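Local structure of arylsulfatase (Pseudoalteromonas sp. MB47, 7AJ0) at residues A[432-437]-A[483-488]; A[439-444]-A[463-468]. The protein probably removes sulfate ester groups from the algal polysaccharide fucoidan as an exo-acting, calcium-containing sulfatase that assembles into a hexamer. All coordinates share one frame; numbering follows the deposited sequence.

Contact 1 (A[432-437]-A[483-488]); sequences LRWLDY and QYFEWG
Over one face of the Y437 ring, almost above its centre, sits F485 CE1, whereas W434 O lies in the ring plane at the edge. The Y437 and F485 rings form an offset stack, centroids 4.5 Å apart and planes inclined by 25°. W487 meets Y437 tip to tip: its benzo edge is turned toward the Y437 face in an offset edge-to-face pair with planes at 83°, and Y437 OH lies at the W487 edge, in the indole plane, 3.6 Å from W487 CZ2. One face of W487 carries F485 CD1 near its rim, so Y437, F485 and W487 close into an aromatic cluster. W434, its CG anti to the backbone N (chi1 168°), crosses F485 and W487 obliquely, its CZ3 3.7 Å from F485 CZ and 3.6 Å from G488 O, and L435 CD1 rests on one face of the W434 indole, toward the rim.

W434 and Y437 sit at the two ends of a type II' hairpin turn that joins strands 428-434 and 437-440 of the C-terminal four-stranded antiparallel sheet of this sulfatase; F485 and W487 come from the loop before helix 489-505, whose F495 meets W434 edge-to-face. R433 braces the turn, giving NE to L435 O at 3.0 Å and NH2 to D436 OD1 at 2.9 Å, the latter a salt bridge on the anti lone pair. Y437 OH hydrogen-bonds D197 of a second subunit. An alanine here would remove the ring that F485 stacks on and W487 meets edge-on, with its hydroxyl, and would probably loosen both the cluster and the interface.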
loop_
_atom_site.group_PDB
_atom_site.type_symbol
_atom_site.label_atom_id
_atom_site.label_comp_id
_atom_site.label_asym_id
_atom_site.label_seq_id
_atom_site.Cartn_x
_atom_site.Cartn_y
_atom_site.Cartn_z
ATOM N N LEU A 432 -4.381 -6.835 -25.323
ATOM C CA LEU A 432 -5.173 -7.597 -26.277
ATOM C C LEU A 432 -5.719 -8.825 -25.566
ATOM O O LEU A 432 -5.220 -9.231 -24.513
ATOM C CB LEU A 432 -4.354 -8.005 -27.506
ATOM C CG LEU A 432 -3.160 -8.937 -27.297
ATOM C CD1 LEU A 432 -3.569 -10.401 -27.260
ATOM C CD2 LEU A 432 -2.119 -8.698 -28.388
ATOM N N ARG A 433 -6.766 -9.408 -26.147
ATOM C CA ARG A 433 -7.289 -10.685 -25.692
ATOM C C ARG A 433 -7.253 -11.679 -26.844
ATOM O O ARG A 433 -7.661 -11.358 -27.965
ATOM C CB ARG A 433 -8.718 -10.590 -25.158
ATOM C CG ARG A 433 -9.252 -11.964 -24.762
ATOM C CD ARG A 433 -10.614 -11.925 -24.107
ATOM N NE ARG A 433 -11.149 -13.278 -23.976
ATOM C CZ ARG A 433 -12.303 -13.581 -23.393
ATOM N NH1 ARG A 433 -13.054 -12.624 -22.873
ATOM N NH2 ARG A 433 -12.703 -14.843 -23.330
ATOM N N TRP A 434 -6.791 -12.890 -26.550
ATOM C CA TRP A 434 -6.690 -13.965 -27.532
ATOM C C TRP A 434 -7.097 -15.250 -26.831
ATOM O O TRP A 434 -6.527 -15.599 -25.791
ATOM C CB TRP A 434 -5.276 -14.051 -28.097
ATOM C CG TRP A 434 -5.011 -15.289 -28.876
ATOM C CD1 TRP A 434 -5.770 -15.799 -29.886
ATOM C CD2 TRP A 434 -3.898 -16.173 -28.722
ATOM N NE1 TRP A 434 -5.204 -16.953 -30.364
ATOM C CE2 TRP A 434 -4.052 -17.205 -29.668
ATOM C CE3 TRP A 434 -2.787 -16.195 -27.874
ATOM C CZ2 TRP A 434 -3.138 -18.247 -29.789
ATOM C CZ3 TRP A 434 -1.881 -17.229 -27.996
ATOM C CH2 TRP A 434 -2.062 -18.241 -28.948
ATOM N N LEU A 435 -8.081 -15.947 -27.393
ATOM C CA LEU A 435 -8.686 -17.113 -26.744
ATOM C C LEU A 435 -9.275 -16.593 -25.434
ATOM O O LEU A 435 -10.059 -15.631 -25.461
ATOM C CB LEU A 435 -7.661 -18.229 -26.612
ATOM C CG LEU A 435 -7.016 -18.709 -27.914
ATOM C CD1 LEU A 435 -5.785 -19.568 -27.636
ATOM C CD2 LEU A 435 -8.026 -19.475 -28.759
ATOM N N ASP A 436 -8.926 -17.164 -24.286
ATOM C CA ASP A 436 -9.393 -16.687 -22.993
ATOM C C ASP A 436 -8.256 -16.077 -22.180
ATOM O O ASP A 436 -8.290 -16.081 -20.948
ATOM C CB ASP A 436 -10.065 -17.828 -22.231
ATOM C CG ASP A 436 -11.228 -18.437 -23.003
ATOM O OD1 ASP A 436 -11.978 -17.679 -23.657
ATOM O OD2 ASP A 436 -11.393 -19.674 -22.961
ATOM N N TYR A 437 -7.250 -15.535 -22.865
ATOM C CA TYR A 437 -6.065 -14.972 -22.229
ATOM C C TYR A 437 -6.013 -13.471 -22.472
ATOM O O TYR A 437 -6.127 -13.014 -23.613
ATOM C CB TYR A 437 -4.796 -15.643 -22.760
ATOM C CG TYR A 437 -4.794 -17.141 -22.557
ATOM C CD1 TYR A 437 -4.298 -17.700 -21.386
ATOM C CD2 TYR A 437 -5.302 -17.995 -23.525
ATOM C CE1 TYR A 437 -4.304 -19.066 -21.191
ATOM C CE2 TYR A 437 -5.309 -19.362 -23.339
ATOM C CZ TYR A 437 -4.808 -19.891 -22.171
ATOM O OH TYR A 437 -4.817 -21.255 -21.981
ATOM N N GLN A 483 4.195 -17.711 -16.681
ATOM C CA GLN A 483 4.355 -18.947 -15.922
ATOM C C GLN A 483 3.642 -20.118 -16.587
ATOM O O GLN A 483 4.187 -21.227 -16.654
ATOM C CB GLN A 483 3.840 -18.761 -14.494
ATOM C CG GLN A 483 4.362 -19.803 -13.522
ATOM C CD GLN A 483 3.667 -19.753 -12.177
ATOM O OE1 GLN A 483 2.713 -18.999 -11.986
ATOM N NE2 GLN A 483 4.141 -20.561 -11.235
ATOM N N TYR A 484 2.421 -19.898 -17.074
ATOM C CA TYR A 484 1.623 -20.957 -17.679
ATOM C C TYR A 484 1.344 -20.694 -19.153
ATOM O O TYR A 484 0.443 -21.311 -19.728
ATOM C CB TYR A 484 0.297 -21.123 -16.932
ATOM C CG TYR A 484 0.438 -21.345 -15.447
ATOM C CD1 TYR A 484 0.892 -22.559 -14.947
ATOM C CD2 TYR A 484 0.105 -20.347 -14.541
ATOM C CE1 TYR A 484 1.019 -22.769 -13.585
ATOM C CE2 TYR A 484 0.229 -20.546 -13.178
ATOM C CZ TYR A 484 0.685 -21.759 -12.706
ATOM O OH TYR A 484 0.805 -21.958 -11.349
ATOM N N PHE A 485 2.102 -19.792 -19.777
ATOM C CA PHE A 485 1.761 -19.288 -21.102
ATOM C C PHE A 485 3.000 -19.121 -21.971
ATOM O O PHE A 485 3.020 -18.273 -22.870
ATOM C CB PHE A 485 1.006 -17.956 -20.975
ATOM C CG PHE A 485 0.174 -17.598 -22.175
ATOM C CD1 PHE A 485 -0.769 -18.480 -22.672
ATOM C CD2 PHE A 485 0.315 -16.363 -22.786
ATOM C CE1 PHE A 485 -1.539 -18.146 -23.769
ATOM C CE2 PHE A 485 -0.455 -16.022 -23.882
ATOM C CZ PHE A 485 -1.382 -16.915 -24.373
ATOM N N GLU A 486 4.041 -19.920 -21.726
ATOM C CA GLU A 486 5.231 -19.846 -22.567
ATOM C C GLU A 486 4.920 -20.278 -23.994
ATOM O O GLU A 486 5.470 -19.723 -24.953
ATOM C CB GLU A 486 6.352 -20.708 -21.989
ATOM C CG GLU A 486 7.034 -20.116 -20.768
ATOM C CD GLU A 486 8.331 -20.829 -20.420
ATOM O OE1 GLU A 486 8.701 -21.789 -21.132
ATOM O OE2 GLU A 486 8.985 -20.425 -19.436
ATOM N N TRP A 487 4.045 -21.274 -24.156
ATOM C CA TRP A 487 3.678 -21.720 -25.494
ATOM C C TRP A 487 2.929 -20.638 -26.265
ATOM O O TRP A 487 2.995 -20.603 -27.500
ATOM C CB TRP A 487 2.826 -22.989 -25.411
ATOM C CG TRP A 487 1.607 -22.835 -24.555
ATOM C CD1 TRP A 487 1.474 -23.202 -23.248
ATOM C CD2 TRP A 487 0.353 -22.265 -24.942
ATOM N NE1 TRP A 487 0.213 -22.897 -22.797
ATOM C CE2 TRP A 487 -0.495 -22.320 -23.818
ATOM C CE3 TRP A 487 -0.137 -21.713 -26.130
ATOM C CZ2 TRP A 487 -1.803 -21.847 -23.846
ATOM C CZ3 TRP A 487 -1.436 -21.243 -26.155
ATOM C CH2 TRP A 487 -2.255 -21.313 -25.020
ATOM N N GLY A 488 2.226 -19.752 -25.565
ATOM C CA GLY A 488 1.380 -18.776 -26.222
ATOM C C GLY A 488 1.928 -17.364 -26.243
ATOM O O GLY A 488 1.523 -16.555 -27.084
#

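Contact 2 (A[439-444]-A[463-468]); sequences IHFKVF and TAPWVF
Strands 437-440 and 466-469, the latter outermost within this chain in the four-stranded antiparallel sheet, run antiparallel here, H440 and W466 forming a hydrogen-bonded pair and I439 and V467 the adjoining non-hydrogen-bonded one, with 4.6 Å between the latter two CA atoms. The stronger link runs from H440 N to W466 O, 2.8 Å and 164° at the hydrogen, in the carbonyl plane; the return bond from W466 N to H440 O is weak. W466 O also receives a CA-H...O contact from I439 CA at 3.2 Å.

On one face of the sheet I439 lies alongside both P465 and V467, its CG2 3.6 Å from P465 CB, and helix 489-505 packs on this face through A492 and M489. The pyrrolidine ring is also touched by F441, whose CE1 reaches P465 CG at 3.7 Å. H440 and W466 occupy the other face. Past F441, where the strand is interrupted, V443 lays CG2 over the W466 six-membered ring in a CH-pi contact, 4.0 Å from its centroid. H440 CD2 lies at the edge of the F468 ring, near its plane, 3.6 Å from F468 CE1.

The polar ends on the H440 and W466 face have partners: W466 NE1 hydrogen-bonds S456 O of a second subunit, tying the sheet edge to the hexamer interface, and H440 NE2 hydrogen-bonds E476 OE1, whose negative charge would probably favour a protonated imidazole.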
loop_
_atom_site.group_PDB
_atom_site.type_symbol
_atom_site.label_atom_id
_atom_site.label_comp_id
_atom_site.label_asym_id
_atom_site.label_seq_id
_atom_site.Cartn_x
_atom_site.Cartn_y
_atom_site.Cartn_z
ATOM N N ILE A 439 -3.686 -10.220 -22.151
ATOM C CA ILE A 439 -2.279 -9.835 -22.079
ATOM C C ILE A 439 -2.202 -8.316 -22.026
ATOM O O ILE A 439 -2.710 -7.630 -22.923
ATOM C CB ILE A 439 -1.481 -10.381 -23.272
ATOM C CG1 ILE A 439 -1.660 -11.895 -23.396
ATOM C CG2 ILE A 439 -0.004 -10.046 -23.127
ATOM C CD1 ILE A 439 -2.745 -12.299 -24.366
ATOM N N HIS A 440 -1.564 -7.791 -20.983
ATOM C CA HIS A 440 -1.414 -6.355 -20.796
ATOM C C HIS A 440 0.023 -5.941 -21.090
ATOM O O HIS A 440 0.967 -6.508 -20.528
ATOM C CB HIS A 440 -1.773 -5.932 -19.369
ATOM C CG HIS A 440 -3.193 -6.203 -18.989
ATOM N ND1 HIS A 440 -4.144 -5.210 -18.904
ATOM C CD2 HIS A 440 -3.820 -7.355 -18.654
ATOM C CE1 HIS A 440 -5.297 -5.738 -18.538
ATOM N NE2 HIS A 440 -5.129 -7.038 -18.381
ATOM N N PHE A 441 0.182 -4.948 -21.960
ATOM C CA PHE A 441 1.477 -4.324 -22.194
ATOM C C PHE A 441 1.609 -2.987 -21.483
ATOM O O PHE A 441 2.734 -2.533 -21.253
ATOM C CB PHE A 441 1.701 -4.150 -23.698
ATOM C CG PHE A 441 1.562 -5.431 -24.473
ATOM C CD1 PHE A 441 2.639 -6.288 -24.621
ATOM C CD2 PHE A 441 0.348 -5.787 -25.035
ATOM C CE1 PHE A 441 2.508 -7.471 -25.325
ATOM C CE2 PHE A 441 0.213 -6.970 -25.739
ATOM C CZ PHE A 441 1.294 -7.812 -25.884
ATOM N N LYS A 442 0.491 -2.362 -21.126
ATOM C CA LYS A 442 0.462 -1.190 -20.259
ATOM C C LYS A 442 -0.717 -1.355 -19.313
ATOM O O LYS A 442 -1.781 -1.836 -19.715
ATOM C CB LYS A 442 0.351 0.106 -21.064
ATOM C CG LYS A 442 1.621 0.439 -21.844
ATOM C CD LYS A 442 1.471 1.706 -22.671
ATOM C CE LYS A 442 2.766 2.044 -23.400
ATOM N NZ LYS A 442 2.637 3.291 -24.206
ATOM N N VAL A 443 -0.524 -0.959 -18.057
ATOM C CA VAL A 443 -1.448 -1.282 -16.977
ATOM C C VAL A 443 -1.906 0.000 -16.300
ATOM O O VAL A 443 -1.083 0.855 -15.952
ATOM C CB VAL A 443 -0.795 -2.233 -15.956
ATOM C CG1 VAL A 443 -1.573 -2.247 -14.648
ATOM C CG2 VAL A 443 -0.695 -3.632 -16.542
ATOM N N PHE A 444 -3.217 0.124 -16.106
ATOM C CA PHE A 444 -3.772 1.210 -15.312
ATOM C C PHE A 444 -3.664 0.865 -13.831
ATOM O O PHE A 444 -4.050 -0.231 -13.410
ATOM C CB PHE A 444 -5.231 1.459 -15.684
ATOM C CG PHE A 444 -5.417 2.095 -17.031
ATOM C CD1 PHE A 444 -5.480 1.319 -18.175
ATOM C CD2 PHE A 444 -5.541 3.468 -17.151
ATOM C CE1 PHE A 444 -5.658 1.901 -19.414
ATOM C CE2 PHE A 444 -5.720 4.056 -18.388
ATOM C CZ PHE A 444 -5.777 3.271 -19.520
ATOM N N THR A 463 9.528 -7.015 -17.053
ATOM C CA THR A 463 10.189 -7.918 -17.989
ATOM C C THR A 463 9.194 -8.689 -18.845
ATOM O O THR A 463 9.513 -9.046 -19.984
ATOM C CB THR A 463 11.093 -8.888 -17.224
ATOM O OG1 THR A 463 12.290 -8.206 -16.826
ATOM C CG2 THR A 463 11.453 -10.095 -18.079
ATOM N N ALA A 464 7.995 -8.953 -18.330
ATOM C CA ALA A 464 7.017 -9.739 -19.064
ATOM C C ALA A 464 5.665 -9.043 -19.076
ATOM O O ALA A 464 5.260 -8.454 -18.065
ATOM C CB ALA A 464 6.860 -11.138 -18.441
ATOM N N PRO A 465 4.946 -9.084 -20.199
ATOM C CA PRO A 465 3.558 -8.609 -20.190
ATOM C C PRO A 465 2.739 -9.372 -19.163
ATOM O O PRO A 465 2.952 -10.563 -18.927
ATOM C CB PRO A 465 3.072 -8.888 -21.616
ATOM C CG PRO A 465 4.309 -8.934 -22.437
ATOM C CD PRO A 465 5.373 -9.512 -21.546
ATOM N N TRP A 466 1.798 -8.670 -18.540
ATOM C CA TRP A 466 0.901 -9.319 -17.595
ATOM C C TRP A 466 -0.074 -10.212 -18.350
ATOM O O TRP A 466 -0.562 -9.854 -19.425
ATOM C CB TRP A 466 0.133 -8.285 -16.776
ATOM C CG TRP A 466 0.989 -7.463 -15.864
ATOM C CD1 TRP A 466 2.333 -7.259 -15.961
ATOM C CD2 TRP A 466 0.555 -6.737 -14.710
ATOM N NE1 TRP A 466 2.762 -6.445 -14.941
ATOM C CE2 TRP A 466 1.690 -6.112 -14.158
ATOM C CE3 TRP A 466 -0.684 -6.555 -14.090
ATOM C CZ2 TRP A 466 1.624 -5.317 -13.017
ATOM C CZ3 TRP A 466 -0.749 -5.766 -12.956
ATOM C CH2 TRP A 466 0.399 -5.157 -12.430
ATOM N N VAL A 467 -0.354 -11.385 -17.786
ATOM C CA VAL A 467 -1.244 -12.355 -18.408
ATOM C C VAL A 467 -2.229 -12.858 -17.365
ATOM O O VAL A 467 -1.828 -13.257 -16.265
ATOM C CB VAL A 467 -0.473 -13.534 -19.030
ATOM C CG1 VAL A 467 -1.448 -14.546 -19.609
ATOM C CG2 VAL A 467 0.486 -13.037 -20.102
ATOM N N PHE A 468 -3.512 -12.828 -17.710
ATOM C CA PHE A 468 -4.576 -13.401 -16.902
ATOM C C PHE A 468 -5.345 -14.399 -17.756
ATOM O O PHE A 468 -5.815 -14.049 -18.845
ATOM C CB PHE A 468 -5.544 -12.327 -16.391
ATOM C CG PHE A 468 -4.888 -11.236 -15.597
ATOM C CD1 PHE A 468 -4.368 -10.119 -16.229
ATOM C CD2 PHE A 468 -4.809 -11.319 -14.218
ATOM C CE1 PHE A 468 -3.769 -9.110 -15.500
ATOM C CE2 PHE A 468 -4.213 -10.313 -13.482
ATOM C CZ PHE A 468 -3.692 -9.207 -14.125
#

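Contact 2 is nested within the chain loop that contact 1 closes, and their centres are 11 Å apart. The hairpin strands 428-434 and 437-440 join them: L432 O and I439 N, 3.0 Å apart, make a probable hydrogen bond between neighbouring strands. Side chains bridge the pair as well, L432 CD2 to F441 CE2 at 3.9 Å and F485 CD2 to V467 CG1 at 4.1 Å. Helix 489-505 packs against both. Each contact also reaches a second subunit, so one small sheet serves intrachain packing and assembly alike. The centres of contacts 1 and 2 lie about 26 and 25 Å from the centre of the chain. The calcium ligands D60, D61, C102, D325 and N326 belong to neither contact.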